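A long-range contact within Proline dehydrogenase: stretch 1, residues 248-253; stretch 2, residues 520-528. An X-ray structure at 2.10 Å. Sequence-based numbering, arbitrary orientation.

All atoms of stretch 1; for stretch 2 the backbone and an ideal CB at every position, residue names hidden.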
ATOM      1  N   GLU A 248       5.249  47.900  22.097  1.00 26.54           N
ATOM      2  CA  GLU A 248       4.225  47.163  21.370  1.00 23.28           C
ATOM      3  C   GLU A 248       3.324  48.137  20.615  1.00 22.36           C
ATOM      4  O   GLU A 248       3.108  49.273  21.054  1.00 26.17           O
ATOM      5  CB  GLU A 248       3.371  46.354  22.356  1.00 21.87           C
ATOM      6  CG  GLU A 248       2.509  47.243  23.263  1.00 25.21           C
ATOM      7  CD  GLU A 248       1.902  46.503  24.446  1.00 29.24           C
ATOM      8  OE1 GLU A 248       1.920  45.256  24.453  1.00 27.55           O
ATOM      9  OE2 GLU A 248       1.410  47.177  25.376  1.00 24.83           O
ATOM     10  N   ALA A 249       2.779  47.675  19.494  1.00 26.53           N
ATOM     11  CA  ALA A 249       1.907  48.493  18.653  1.00 26.07           C
ATOM     12  C   ALA A 249       0.770  49.196  19.407  1.00 27.80           C
ATOM     13  O   ALA A 249       0.525  50.383  19.189  1.00 30.08           O
ATOM     14  CB  ALA A 249       1.348  47.660  17.514  1.00 21.48           C
ATOM     15  N   ILE A 250       0.060  48.476  20.274  1.00 24.92           N
ATOM     16  CA  ILE A 250      -1.100  49.076  20.937  1.00 28.47           C
ATOM     17  C   ILE A 250      -0.709  50.175  21.928  1.00 27.95           C
ATOM     18  O   ILE A 250      -1.537  51.008  22.299  1.00 27.12           O
ATOM     19  CB  ILE A 250      -2.014  48.036  21.629  1.00 30.09           C
ATOM     20  CG1 ILE A 250      -1.278  47.339  22.776  1.00 28.75           C
ATOM     21  CG2 ILE A 250      -2.569  47.036  20.609  1.00 24.73           C
ATOM     22  CD1 ILE A 250      -2.170  46.460  23.625  1.00 25.71           C
ATOM     23  N   SER A 251       0.550  50.181  22.351  1.00 21.97           N
ATOM     24  CA  SER A 251       1.036  51.249  23.219  1.00 28.38           C
ATOM     25  C   SER A 251       1.854  52.282  22.440  1.00 26.92           C
ATOM     26  O   SER A 251       2.656  53.013  23.015  1.00 27.37           O
ATOM     27  CB  SER A 251       1.859  50.670  24.373  1.00 26.63           C
ATOM     28  OG  SER A 251       1.054  49.855  25.212  1.00 23.13           O
ATOM     29  N   ARG A 252       1.647  52.343  21.128  1.00 25.48           N
ATOM     30  CA  ARG A 252       2.431  53.243  20.283  1.00 28.41           C
ATOM     31  C   ARG A 252       2.431  54.694  20.781  1.00 34.63           C
ATOM     32  O   ARG A 252       3.470  55.362  20.756  1.00 31.68           O
ATOM     33  CB  ARG A 252       1.956  53.183  18.829  1.00 25.82           C
ATOM     34  CG  ARG A 252       2.476  54.338  17.971  1.00 30.43           C
ATOM     35  CD  ARG A 252       2.057  54.202  16.509  1.00 24.80           C
ATOM     36  NE  ARG A 252       2.959  53.334  15.749  1.00 34.76           N
ATOM     37  CZ  ARG A 252       2.745  52.041  15.510  1.00 24.71           C
ATOM     38  NH1 ARG A 252       1.658  51.447  15.979  1.00 23.12           N
ATOM     39  NH2 ARG A 252       3.625  51.338  14.806  1.00 24.39           N
ATOM     40  N   ALA A 253       1.281  55.184  21.242  1.00 27.28           N
ATOM     41  CA  ALA A 253       1.200  56.580  21.674  1.00 33.42           C
ATOM     42  C   ALA A 253       2.202  56.898  22.781  1.00 33.39           C
ATOM     43  O   ALA A 253       2.959  57.860  22.672  1.00 31.29           O
ATOM     44  CB  ALA A 253      -0.220  56.951  22.100  1.00 32.45           C
ATOM     45  N   UNK A 520      -3.076  40.680  12.957  1.00 18.45           N
ATOM     46  CA  UNK A 520      -1.777  41.093  13.481  1.00 18.89           C
ATOM     47  C   UNK A 520      -1.819  42.561  13.892  1.00 24.32           C
ATOM     48  O   UNK A 520      -1.858  43.453  13.038  1.00 24.12           O
ATOM     49  CB  UNK A 520      -0.677  40.860  12.444  1.00 18.89           C
ATOM     50  N   UNK A 521      -1.819  42.803  15.202  1.00 20.96           N
ATOM     51  CA  UNK A 521      -1.903  44.154  15.740  1.00 24.43           C
ATOM     52  C   UNK A 521      -0.647  44.957  15.385  1.00 27.62           C
ATOM     53  O   UNK A 521      -0.666  46.189  15.390  1.00 21.97           O
ATOM     54  CB  UNK A 521      -2.097  44.111  17.257  1.00 24.43           C
ATOM     55  N   UNK A 522       0.435  44.248  15.071  1.00 22.28           N
ATOM     56  CA  UNK A 522       1.698  44.880  14.730  1.00 25.01           C
ATOM     57  C   UNK A 522       1.769  45.340  13.285  1.00 27.09           C
ATOM     58  O   UNK A 522       2.799  45.847  12.842  1.00 25.76           O
ATOM     59  CB  UNK A 522       2.850  43.914  15.013  1.00 25.01           C
ATOM     60  N   UNK A 523       0.681  45.136  12.547  1.00 20.74           N
ATOM     61  CA  UNK A 523       0.554  45.644  11.185  1.00 23.69           C
ATOM     62  C   UNK A 523      -0.479  46.758  11.204  1.00 28.82           C
ATOM     63  O   UNK A 523      -1.679  46.492  11.262  1.00 32.53           O
ATOM     64  CB  UNK A 523       0.161  44.538  10.204  1.00 23.69           C
ATOM     65  N   UNK A 524      -0.018  48.005  11.147  1.00 29.51           N
ATOM     66  CA  UNK A 524      -0.902  49.147  11.397  1.00 25.64           C
ATOM     67  C   UNK A 524      -2.126  49.202  10.478  1.00 29.65           C
ATOM     68  O   UNK A 524      -3.191  49.665  10.886  1.00 34.38           O
ATOM     69  CB  UNK A 524      -0.106  50.445  11.247  1.00 25.64           C
ATOM     70  N   UNK A 525      -1.981  48.732   9.245  1.00 28.42           N
ATOM     71  CA  UNK A 525      -3.114  48.695   8.329  1.00 31.37           C
ATOM     72  C   UNK A 525      -4.192  47.753   8.860  1.00 28.91           C
ATOM     73  O   UNK A 525      -5.379  48.078   8.829  1.00 28.19           O
ATOM     74  CB  UNK A 525      -2.664  48.260   6.933  1.00 31.37           C
ATOM     75  N   UNK A 526      -3.769  46.594   9.356  1.00 22.25           N
ATOM     76  CA  UNK A 526      -4.696  45.591   9.881  1.00 19.53           C
ATOM     77  C   UNK A 526      -5.356  46.042  11.181  1.00 23.26           C
ATOM     78  O   UNK A 526      -6.566  45.887  11.353  1.00 28.20           O
ATOM     79  CB  UNK A 526      -3.963  44.267  10.107  1.00 19.53           C
ATOM     80  N   UNK A 527      -4.560  46.599  12.095  1.00 22.27           N
ATOM     81  CA  UNK A 527      -5.091  47.072  13.369  1.00 26.94           C
ATOM     82  C   UNK A 527      -6.010  48.286  13.178  1.00 29.23           C
ATOM     83  O   UNK A 527      -7.072  48.378  13.800  1.00 28.36           O
ATOM     84  CB  UNK A 527      -3.943  47.425  14.317  1.00 26.94           C
ATOM     85  N   UNK A 528      -5.601  49.214  12.319  1.00 22.82           N
ATOM     86  CA  UNK A 528      -6.406  50.412  12.064  1.00 26.77           C
ATOM     87  C   UNK A 528      -7.752  50.054  11.444  1.00 27.35           C
ATOM     88  O   UNK A 528      -8.775  50.653  11.774  1.00 29.41           O
ATOM     89  CB  UNK A 528      -5.650  51.376  11.148  1.00 26.77           C
TER

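At position 520 the ideal CB has nothing of stretch 1 within 5.5 Å, so stretch 1 sets no preference. The backbone enters a type I beta turn that runs to 523, with its closing bond between N of 523 and O of 520. A side chain with an acceptor could serve the turn from within. The residue is E520. Its OE2 accepts a hydrogen bond from N of 522 at 2.8 Å.

Position 521 points its CB toward stretch 1. The ideal CB lies 4.5 Å from I250 CG2 and 5.0 Å from A249 CB. Both neighbours are methyl groups, and no donor or acceptor is on offer beside them. An apolar side chain fits, whether aliphatic or aromatic. The residue is F521. Its CD2 meets I250 CG2 at 3.7 Å, and the methyl approaches the ring obliquely. The backbone takes part as well: F521 O is 3.3 Å from A249 CB. Water 2 donates to F521 O at 2.9 Å and accepts a weak bond from R252 NH1 at 3.4 Å, so it links the two stretches.

Position 522 has the closest CA-to-CA approach, its CA 5.3 Å from A249 CA. An ideal CB would point sideways, 4.7 Å from A249 CB. Phi/psi of -82/2 is open to most residues, so the backbone does not demand glycine. A small residue would suit so close an approach, though the visible atoms do not exclude others. The residue is G522. Its CA packs on A249 CB at 3.9 Å. Water 1 accepts from R252 NH2 at 3.0 Å and donates a weak bond to G522 O at 3.1 Å.

Position 523 points away from stretch 1, which leaves the choice open. It is the N-cap position of the following helix, where Ser, Thr, Asp or Asn are common. The residue is A523, which has no side-chain acceptor for a cap.

Position 524 points toward stretch 1, with its ideal CB 5.1 Å from R252 NH1. The nearby positive charge would favour Asp or Glu, and a neutral polar side chain would also suit. The residue is R524, against the simple charge expectation. Its NH1 lies over one face of the R252 guanidinium, 3.6 Å from R252 NH2. These are like charges close together, with no hydrogen bond between them. Both of these nitrogens have hydrogen-bond partners elsewhere in the structure.

Positions 525 and 526 are out of reach of stretch 1, which gives no guidance. They are T525 and A526.

Position 527 points toward stretch 1, yet its ideal CB has no neighbour there within 5.5 Å. A longer apolar side chain could reach the I250 methyl; Leu, Met or Phe are reasonable. The residue is L527. Its CD2 reaches I250 CG2 at 4.2 Å, so this one methyl touches both F521 and L527.

Position 528 points sideways and is little constrained. It is D528, whose side chain ends nearer stretch 1 without touching it.

Stretch 2 (520-528) EFGARTALD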
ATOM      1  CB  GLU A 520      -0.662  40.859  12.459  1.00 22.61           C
ATOM      2  CG  GLU A 520       0.717  41.307  12.945  1.00 26.86           C
ATOM      3  CD  GLU A 520       1.048  40.773  14.332  1.00 26.91           C
ATOM      4  OE1 GLU A 520       1.282  39.552  14.455  1.00 24.73           O
ATOM      5  OE2 GLU A 520       1.077  41.574  15.300  1.00 19.23           O
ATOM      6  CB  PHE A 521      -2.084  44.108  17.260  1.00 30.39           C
ATOM      7  CG  PHE A 521      -3.476  43.740  17.703  1.00 28.21           C
ATOM      8  CD1 PHE A 521      -4.349  43.094  16.845  1.00 29.51           C
ATOM      9  CD2 PHE A 521      -3.897  44.013  18.992  1.00 30.48           C
ATOM     10  CE1 PHE A 521      -5.621  42.748  17.257  1.00 31.54           C
ATOM     11  CE2 PHE A 521      -5.166  43.668  19.410  1.00 33.78           C
ATOM     12  CZ  PHE A 521      -6.030  43.034  18.542  1.00 31.66           C
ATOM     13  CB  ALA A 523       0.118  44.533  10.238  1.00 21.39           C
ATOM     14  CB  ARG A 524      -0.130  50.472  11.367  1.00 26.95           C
ATOM     15  CG  ARG A 524       0.284  50.954   9.985  1.00 33.92           C
ATOM     16  CD  ARG A 524       1.017  52.301  10.055  1.00 38.27           C
ATOM     17  NE  ARG A 524       2.475  52.159  10.078  1.00 35.98           N
ATOM     18  CZ  ARG A 524       3.284  52.694  10.991  1.00 30.56           C
ATOM     19  NH1 ARG A 524       2.800  53.422  11.987  1.00 29.67           N
ATOM     20  NH2 ARG A 524       4.596  52.506  10.902  1.00 30.11           N
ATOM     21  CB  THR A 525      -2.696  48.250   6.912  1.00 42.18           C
ATOM     22  OG1 THR A 525      -1.706  49.150   6.399  1.00 54.78           O
ATOM     23  CG2 THR A 525      -3.891  48.260   5.979  1.00 40.25           C
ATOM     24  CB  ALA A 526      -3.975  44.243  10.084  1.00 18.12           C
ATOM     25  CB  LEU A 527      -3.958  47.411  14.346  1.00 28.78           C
ATOM     26  CG  LEU A 527      -4.418  47.956  15.701  1.00 27.54           C
ATOM     27  CD1 LEU A 527      -5.372  46.981  16.391  1.00 21.72           C
ATOM     28  CD2 LEU A 527      -3.233  48.275  16.602  1.00 29.73           C
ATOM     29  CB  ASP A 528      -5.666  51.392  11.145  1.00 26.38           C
ATOM     30  CG  ASP A 528      -4.444  52.017  11.808  1.00 42.92           C
ATOM     31  OD1 ASP A 528      -4.274  51.867  13.039  1.00 43.83           O
ATOM     32  OD2 ASP A 528      -3.653  52.666  11.087  1.00 41.65           O
TER
HETATM   33  O   HOH W   1       2.472  48.794  13.714  1.00 23.64           O
HETATM   34  O   HOH W   2      -0.183  48.908  14.628  1.00 29.28           O
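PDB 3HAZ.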